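Local coordinates for calcium uptake protein 3, mitochondrial (Homo sapiens, PDB 6AGI) that senses calcium through its EF-hands and, as a disulfide-linked heterodimer with MICU1, regulates the mitochondrial calcium uniporter channel, at residues Gly118-Leu130 with Leu213-Phe227. Residues are numbered along the deposited sequence; the frame is centred on the assembly and turned at random.
Sequences GNEMVDKKEFLVL and LVHFFGKKGKAELNF. With CA (calcium ion), chain F.
The Phe217 ring lies beneath the start of helix 124-130. Lys124 CA sits almost on the ring normal, 3.5 Å from the centroid of Phe217, in a CH-pi contact. The other face is covered by Phe216 CB. Phe127 CB meets the ring obliquely, 3.4 Å from Phe217 CZ. Phe127 has CG anti to its backbone N (chi1 -171°), which carries its ring over toward helix 213-217. There the edge of the Phe216 ring meets the Phe127 face, offset, with the planes at 67°. Leu213 CD1 packs obliquely on Phe127 CD1, 3.9 Å away. Lys124 runs out extended past Phe217, and its CD rests on Gly221 CA. A serine in place of Phe217 would probably leave Lys124 CA and Phe127 CB without their aromatic support and open a gap under the helix start.

Segment 118-130 holds the last nine residues of the twelve-residue EF-hand 1 loop and enters the exiting helix at Lys124. Val122 and Leu225 form a single antiparallel hydrogen-bonded bridge. It resembles the link between paired EF-hand loops, though 218-226 is a loop joining two helices. Val122 N gives a bond to Leu225 O (2.8 Å), and Leu225 N returns one to Val122 O (3.2 Å). Beside the bridge, Met121 SD touches Asn226 CB, while Asn226 OD1 caps Asp229 N. A water accepts from Lys124 N and donates to Gly221 O and Ala223 O.

Further out, calcium is held by Asn119 OD1, the backbone O of Met121 and both Glu126 oxygens, with Asp115 and Asp117 completing the site. Glu126 OE1 also accepts from Asp123 N through its anti lone pair.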
# COMPACT_ATOMS: atom_id res chain seq x y z
N GLY B 118 -4.49 -22.92 10.75
CA GLY B 118 -3.73 -23.43 9.63
C GLY B 118 -4.31 -24.62 8.90
O GLY B 118 -3.70 -25.09 7.93
N ASN B 119 -5.47 -25.13 9.32
CA ASN B 119 -6.08 -26.22 8.57
C ASN B 119 -6.61 -25.81 7.20
O ASN B 119 -7.13 -26.67 6.49
CB ASN B 119 -7.23 -26.84 9.36
CG ASN B 119 -8.33 -25.84 9.63
OD1 ASN B 119 -8.25 -24.68 9.20
ND2 ASN B 119 -9.37 -26.29 10.34
N GLU B 120 -6.57 -24.53 6.83
CA GLU B 120 -7.06 -24.04 5.55
C GLU B 120 -8.58 -24.09 5.41
O GLU B 120 -9.11 -24.05 4.30
CB GLU B 120 -6.40 -24.77 4.39
CG GLU B 120 -5.09 -24.16 4.14
CD GLU B 120 -4.10 -25.16 3.68
OE1 GLU B 120 -4.50 -26.32 3.44
OE2 GLU B 120 -2.92 -24.79 3.67
N MET B 121 -9.30 -24.18 6.52
CA MET B 121 -10.71 -23.85 6.51
C MET B 121 -10.92 -22.80 7.60
O MET B 121 -10.05 -22.58 8.45
CB MET B 121 -11.66 -25.07 6.73
CG MET B 121 -11.37 -26.40 5.98
SD MET B 121 -11.51 -26.25 4.16
CE MET B 121 -13.00 -27.17 3.78
N VAL B 122 -12.08 -22.15 7.58
CA VAL B 122 -12.44 -21.16 8.58
C VAL B 122 -13.73 -21.64 9.23
O VAL B 122 -14.76 -21.79 8.55
CB VAL B 122 -12.58 -19.75 7.98
CG1 VAL B 122 -13.16 -18.79 8.99
CG2 VAL B 122 -11.22 -19.23 7.60
N ASP B 123 -13.64 -21.98 10.51
CA ASP B 123 -14.78 -22.31 11.36
C ASP B 123 -15.72 -21.12 11.49
O ASP B 123 -15.33 -19.97 11.29
CB ASP B 123 -14.31 -22.67 12.77
CG ASP B 123 -13.15 -23.62 12.78
OD1 ASP B 123 -12.75 -24.11 11.70
OD2 ASP B 123 -12.59 -23.84 13.88
N LYS B 124 -16.95 -21.41 11.89
CA LYS B 124 -17.81 -20.35 12.41
C LYS B 124 -17.15 -19.65 13.61
O LYS B 124 -17.35 -18.45 13.81
CB LYS B 124 -19.17 -20.92 12.81
CG LYS B 124 -20.22 -19.88 13.23
CD LYS B 124 -21.54 -20.61 13.49
CE LYS B 124 -22.58 -19.78 14.23
NZ LYS B 124 -23.84 -20.59 14.27
N LYS B 125 -16.37 -20.38 14.40
CA LYS B 125 -15.84 -19.84 15.65
C LYS B 125 -14.64 -18.96 15.39
O LYS B 125 -14.54 -17.84 15.94
CB LYS B 125 -15.49 -21.01 16.58
CG LYS B 125 -14.82 -20.66 17.90
CD LYS B 125 -13.54 -21.48 18.11
CE LYS B 125 -12.30 -20.78 17.60
NZ LYS B 125 -11.16 -21.72 17.36
N GLU B 126 -13.79 -19.38 14.43
CA GLU B 126 -12.78 -18.48 13.86
C GLU B 126 -13.40 -17.20 13.33
O GLU B 126 -12.96 -16.09 13.66
CB GLU B 126 -12.01 -19.18 12.75
CG GLU B 126 -10.82 -19.95 13.24
CD GLU B 126 -10.19 -20.79 12.15
OE1 GLU B 126 -10.92 -21.33 11.31
OE2 GLU B 126 -8.94 -20.88 12.12
N PHE B 127 -14.43 -17.34 12.49
CA PHE B 127 -15.07 -16.17 11.92
C PHE B 127 -15.64 -15.27 13.00
O PHE B 127 -15.71 -14.06 12.81
CB PHE B 127 -16.15 -16.59 10.91
CG PHE B 127 -16.70 -15.44 10.13
CD1 PHE B 127 -17.80 -14.72 10.58
CD2 PHE B 127 -16.08 -15.03 8.97
CE1 PHE B 127 -18.30 -13.65 9.86
CE2 PHE B 127 -16.55 -13.94 8.25
CZ PHE B 127 -17.67 -13.26 8.69
N LEU B 128 -16.08 -15.83 14.13
CA LEU B 128 -16.73 -15.03 15.16
C LEU B 128 -15.74 -14.29 16.07
O LEU B 128 -16.12 -13.25 16.67
CB LEU B 128 -17.68 -15.91 15.98
CG LEU B 128 -19.08 -15.96 15.35
CD1 LEU B 128 -20.00 -16.95 16.03
CD2 LEU B 128 -19.75 -14.56 15.34
N VAL B 129 -14.49 -14.76 16.16
CA VAL B 129 -13.56 -14.10 17.08
C VAL B 129 -13.44 -12.61 16.83
O VAL B 129 -13.16 -11.84 17.75
CB VAL B 129 -12.16 -14.73 17.03
CG1 VAL B 129 -12.26 -16.23 17.20
CG2 VAL B 129 -11.41 -14.32 15.74
N LEU B 130 -13.64 -12.15 15.62
CA LEU B 130 -13.38 -10.73 15.49
C LEU B 130 -14.54 -9.88 16.00
O LEU B 130 -14.31 -8.81 16.57
CB LEU B 130 -12.99 -10.40 14.06
CG LEU B 130 -11.73 -10.91 13.38
CD1 LEU B 130 -11.55 -10.60 11.85
CD2 LEU B 130 -10.72 -10.27 14.20
N LEU B 213 -23.49 -15.40 8.45
CA LEU B 213 -23.17 -16.52 9.31
C LEU B 213 -23.82 -17.82 8.81
O LEU B 213 -23.16 -18.87 8.73
CB LEU B 213 -23.62 -16.16 10.72
CG LEU B 213 -22.73 -16.38 11.92
CD1 LEU B 213 -21.38 -15.76 11.68
CD2 LEU B 213 -23.42 -15.72 13.12
N VAL B 214 -25.10 -17.76 8.43
CA VAL B 214 -25.81 -18.93 7.90
C VAL B 214 -25.35 -19.25 6.47
O VAL B 214 -25.19 -20.42 6.09
CB VAL B 214 -27.33 -18.70 7.97
CG1 VAL B 214 -28.07 -19.85 7.37
CG2 VAL B 214 -27.73 -18.56 9.43
N HIS B 215 -25.13 -18.22 5.66
CA HIS B 215 -24.66 -18.44 4.31
C HIS B 215 -23.32 -19.18 4.32
O HIS B 215 -23.09 -20.07 3.49
CB HIS B 215 -24.54 -17.10 3.60
CG HIS B 215 -23.97 -17.19 2.22
ND1 HIS B 215 -24.72 -17.56 1.12
CD2 HIS B 215 -22.73 -16.95 1.74
CE1 HIS B 215 -23.97 -17.55 0.04
NE2 HIS B 215 -22.75 -17.19 0.39
N PHE B 216 -22.42 -18.82 5.26
CA PHE B 216 -21.06 -19.37 5.32
C PHE B 216 -21.03 -20.74 5.98
O PHE B 216 -20.42 -21.67 5.45
CB PHE B 216 -20.14 -18.42 6.09
CG PHE B 216 -19.68 -17.24 5.28
CD1 PHE B 216 -19.62 -17.31 3.89
CD2 PHE B 216 -19.32 -16.07 5.90
CE1 PHE B 216 -19.19 -16.21 3.14
CE2 PHE B 216 -18.90 -14.97 5.16
CZ PHE B 216 -18.82 -15.05 3.77
N PHE B 217 -21.65 -20.87 7.16
CA PHE B 217 -21.50 -22.08 7.97
C PHE B 217 -22.81 -22.83 8.16
O PHE B 217 -22.89 -23.69 9.05
CB PHE B 217 -20.90 -21.74 9.32
CG PHE B 217 -19.80 -20.73 9.23
CD1 PHE B 217 -18.54 -21.10 8.77
CD2 PHE B 217 -20.02 -19.41 9.59
CE1 PHE B 217 -17.52 -20.17 8.67
CE2 PHE B 217 -19.01 -18.49 9.48
CZ PHE B 217 -17.76 -18.88 9.01
N GLY B 218 -23.84 -22.54 7.37
CA GLY B 218 -25.06 -23.32 7.45
C GLY B 218 -25.91 -22.96 8.65
O GLY B 218 -25.57 -22.13 9.49
N LYS B 219 -27.06 -23.63 8.72
CA LYS B 219 -28.04 -23.33 9.75
C LYS B 219 -27.62 -23.89 11.10
O LYS B 219 -28.01 -23.34 12.14
CB LYS B 219 -29.42 -23.87 9.36
CG LYS B 219 -30.22 -22.99 8.40
CD LYS B 219 -29.74 -23.14 6.95
CE LYS B 219 -30.68 -22.45 5.95
NZ LYS B 219 -30.12 -22.44 4.56
N LYS B 220 -26.84 -24.97 11.11
CA LYS B 220 -26.34 -25.51 12.37
C LYS B 220 -24.99 -24.92 12.77
O LYS B 220 -24.56 -25.11 13.91
CB LYS B 220 -26.22 -27.04 12.28
CG LYS B 220 -27.49 -27.76 11.87
CD LYS B 220 -27.31 -28.62 10.59
CE LYS B 220 -26.51 -29.94 10.77
NZ LYS B 220 -26.37 -30.69 9.44
N GLY B 221 -24.32 -24.21 11.86
CA GLY B 221 -23.02 -23.63 12.18
C GLY B 221 -21.84 -24.59 12.14
O GLY B 221 -20.81 -24.31 12.75
N LYS B 222 -21.96 -25.72 11.44
CA LYS B 222 -20.88 -26.70 11.43
C LYS B 222 -20.18 -26.82 10.08
O LYS B 222 -19.24 -27.61 9.96
CB LYS B 222 -21.42 -28.07 11.87
CG LYS B 222 -22.03 -28.10 13.27
CD LYS B 222 -20.95 -27.95 14.35
CE LYS B 222 -21.54 -27.96 15.77
NZ LYS B 222 -20.49 -27.90 16.82
N ALA B 223 -20.59 -26.06 9.06
CA ALA B 223 -19.88 -26.07 7.79
C ALA B 223 -18.62 -25.21 7.88
O ALA B 223 -18.53 -24.28 8.70
CB ALA B 223 -20.77 -25.57 6.66
N GLU B 224 -17.66 -25.47 6.98
CA GLU B 224 -16.41 -24.72 6.99
C GLU B 224 -16.11 -24.16 5.61
O GLU B 224 -16.61 -24.63 4.59
CB GLU B 224 -15.23 -25.59 7.45
CG GLU B 224 -15.35 -26.19 8.85
CD GLU B 224 -15.37 -27.71 8.81
OE1 GLU B 224 -14.97 -28.28 7.76
OE2 GLU B 224 -15.78 -28.33 9.82
N LEU B 225 -15.27 -23.10 5.62
CA LEU B 225 -14.98 -22.26 4.47
C LEU B 225 -13.54 -22.46 4.04
O LEU B 225 -12.62 -22.20 4.82
CB LEU B 225 -15.22 -20.80 4.80
CG LEU B 225 -16.57 -20.15 4.55
CD1 LEU B 225 -16.39 -18.65 4.82
CD2 LEU B 225 -17.00 -20.38 3.12
N ASN B 226 -13.33 -22.90 2.80
CA ASN B 226 -11.98 -22.98 2.24
C ASN B 226 -11.63 -21.66 1.56
O ASN B 226 -12.47 -20.76 1.42
CB ASN B 226 -11.87 -24.16 1.27
CG ASN B 226 -12.71 -23.96 0.00
OD1 ASN B 226 -13.52 -23.04 -0.10
ND2 ASN B 226 -12.55 -24.87 -0.94
N PHE B 227 -10.38 -21.53 1.10
CA PHE B 227 -9.96 -20.29 0.46
C PHE B 227 -10.76 -19.99 -0.81
O PHE B 227 -11.04 -18.82 -1.12
CB PHE B 227 -8.48 -20.36 0.09
CG PHE B 227 -8.00 -19.15 -0.62
CD1 PHE B 227 -8.32 -17.88 -0.15
CD2 PHE B 227 -7.28 -19.29 -1.80
CE1 PHE B 227 -7.89 -16.75 -0.85
CE2 PHE B 227 -6.84 -18.18 -2.50
CZ PHE B 227 -7.14 -16.90 -2.03
CA CA F . -9.48 -23.27 10.81
O HOH W 1 -18.24 -23.81 11.22